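Local atomic coordinates of C-C motif chemokine 1 (PDB entry 4OIJ), a protein that acts as a secreted chemotactic cytokine, drawing monocytes but not neutrophils and binding the chemokine receptor CCR8. Residues 23-28 and 42-47. Numbering follows the deposited sequence.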
# COMPACT_ATOMS: atom_id res chain seq x y z
N ARG A 23 -10.77 20.20 1.38
CA ARG A 23 -10.65 20.31 2.85
C ARG A 23 -10.63 18.93 3.55
O ARG A 23 -10.12 18.82 4.66
CB ARG A 23 -11.75 21.23 3.44
CG ARG A 23 -13.19 20.71 3.22
CD ARG A 23 -14.29 21.75 3.44
NE ARG A 23 -15.21 21.81 2.29
CZ ARG A 23 -16.20 20.95 2.06
NH1 ARG A 23 -16.44 19.95 2.90
NH2 ARG A 23 -16.94 21.06 0.96
N ALA A 24 -11.17 17.89 2.90
CA ALA A 24 -11.22 16.52 3.42
C ALA A 24 -9.89 15.76 3.28
O ALA A 24 -9.73 14.72 3.92
CB ALA A 24 -12.32 15.74 2.70
N ILE A 25 -8.97 16.26 2.43
CA ILE A 25 -7.69 15.61 2.09
C ILE A 25 -6.53 16.21 2.88
O ILE A 25 -6.41 17.43 2.95
CB ILE A 25 -7.41 15.70 0.56
CG1 ILE A 25 -8.64 15.25 -0.30
CG2 ILE A 25 -6.16 14.91 0.16
CD1 ILE A 25 -8.69 15.80 -1.76
N LEU A 26 -5.62 15.35 3.37
CA LEU A 26 -4.42 15.76 4.09
C LEU A 26 -3.27 16.00 3.13
O LEU A 26 -2.60 17.02 3.22
CB LEU A 26 -4.00 14.67 5.09
CG LEU A 26 -4.82 14.47 6.35
CD1 LEU A 26 -4.40 13.20 7.04
CD2 LEU A 26 -4.64 15.64 7.32
N CYS A 27 -3.04 15.04 2.20
CA CYS A 27 -1.90 15.00 1.29
C CYS A 27 -2.12 13.95 0.20
O CYS A 27 -3.08 13.19 0.26
CB CYS A 27 -0.63 14.70 2.09
SG CYS A 27 -0.73 13.21 3.14
N TYR A 28 -1.21 13.90 -0.79
CA TYR A 28 -1.28 12.90 -1.84
C TYR A 28 0.02 12.09 -2.01
O TYR A 28 1.11 12.59 -1.71
CB TYR A 28 -1.71 13.52 -3.20
CG TYR A 28 -0.59 14.25 -3.91
CD1 TYR A 28 0.23 13.58 -4.82
CD2 TYR A 28 -0.31 15.58 -3.64
CE1 TYR A 28 1.27 14.24 -5.47
CE2 TYR A 28 0.71 16.26 -4.31
CZ TYR A 28 1.50 15.58 -5.21
OH TYR A 28 2.54 16.23 -5.85
N PHE A 42 -5.11 10.11 -2.64
CA PHE A 42 -5.31 11.19 -1.70
C PHE A 42 -5.44 10.56 -0.32
O PHE A 42 -6.22 9.61 -0.14
CB PHE A 42 -6.59 11.98 -2.01
CG PHE A 42 -6.54 12.80 -3.27
CD1 PHE A 42 -5.60 13.82 -3.42
CD2 PHE A 42 -7.50 12.62 -4.27
CE1 PHE A 42 -5.61 14.63 -4.56
CE2 PHE A 42 -7.51 13.44 -5.40
CZ PHE A 42 -6.56 14.43 -5.55
N LYS A 43 -4.70 11.08 0.67
CA LYS A 43 -4.81 10.63 2.05
C LYS A 43 -5.88 11.47 2.67
O LYS A 43 -5.81 12.69 2.58
CB LYS A 43 -3.48 10.80 2.81
CG LYS A 43 -3.52 10.24 4.23
CD LYS A 43 -2.28 10.57 5.08
CE LYS A 43 -2.22 9.69 6.30
NZ LYS A 43 -3.35 9.93 7.23
N LEU A 44 -6.91 10.84 3.21
CA LEU A 44 -8.02 11.56 3.83
C LEU A 44 -7.83 11.58 5.36
O LEU A 44 -6.80 11.11 5.87
CB LEU A 44 -9.38 10.95 3.42
CG LEU A 44 -9.68 10.81 1.90
CD1 LEU A 44 -10.93 9.99 1.66
CD2 LEU A 44 -9.85 12.15 1.23
N LYS A 45 -8.79 12.14 6.09
CA LYS A 45 -8.71 12.23 7.55
C LYS A 45 -8.84 10.84 8.21
O LYS A 45 -9.25 9.88 7.54
CB LYS A 45 -9.73 13.23 8.09
CG LYS A 45 -9.71 14.58 7.37
CD LYS A 45 -8.39 15.36 7.51
CE LYS A 45 -8.25 16.48 6.50
NZ LYS A 45 -8.96 17.72 6.93
N ARG A 46 -8.40 10.73 9.48
CA ARG A 46 -8.41 9.51 10.29
C ARG A 46 -7.94 8.25 9.52
O ARG A 46 -8.61 7.21 9.54
CB ARG A 46 -9.78 9.34 10.98
CG ARG A 46 -9.91 10.09 12.32
CD ARG A 46 -10.11 11.58 12.21
NE ARG A 46 -10.45 12.17 13.51
CZ ARG A 46 -10.45 13.47 13.78
NH1 ARG A 46 -10.11 14.35 12.85
NH2 ARG A 46 -10.79 13.90 14.99
N GLY A 47 -6.82 8.40 8.82
CA GLY A 47 -6.17 7.33 8.06
C GLY A 47 -6.91 6.77 6.86
O GLY A 47 -6.50 5.73 6.33
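Strands 25-30 and 39-44 form the first antiparallel hairpin of the three-stranded chemokine sheet, and here the chain enters it coming off the end of a 3-10 turn at 23-24. Two nearly straight backbone bonds zip the pair: Lys-43 N gives to Cys-27 O at 2.7 Å, and Leu-26 N to Lys-43 O at 2.8 Å. The buried Ile-25 side chain also touches His-62 of helix 57-64 and Leu-66 in the loop after it. Ile-25 CB lies against Lys-43 O. Ile-25 CG2, anti to the backbone N, comes within 3.3 Å of that same Lys-43 O and also meets Phe-42 CB; CG1 takes the other branch and touches Leu-44 CD2. At the tip, Ile-25 CD1 sits over one face of the Phe-42 ring, 4.0 Å from the ring centroid, a CH-pi contact. An alanine at Ile-25 would probably loosen this packing, since it loses the methyl over the ring and both branches against Phe-42 and Leu-44. On the face of the sheet away from Tyr-28 and Phe-42, Cys-27 SG, disulfide-bonded to Cys-69, rests 3.6 Å from Lys-43 CD. Further along, the Lys-45 chain kinks twice (chi2 -63°, chi4 83°), its CD against Leu-26 CD2, and Lys-45 NZ donates to Arg-23 O at 2.8 Å, close to the line of the carbonyl bond.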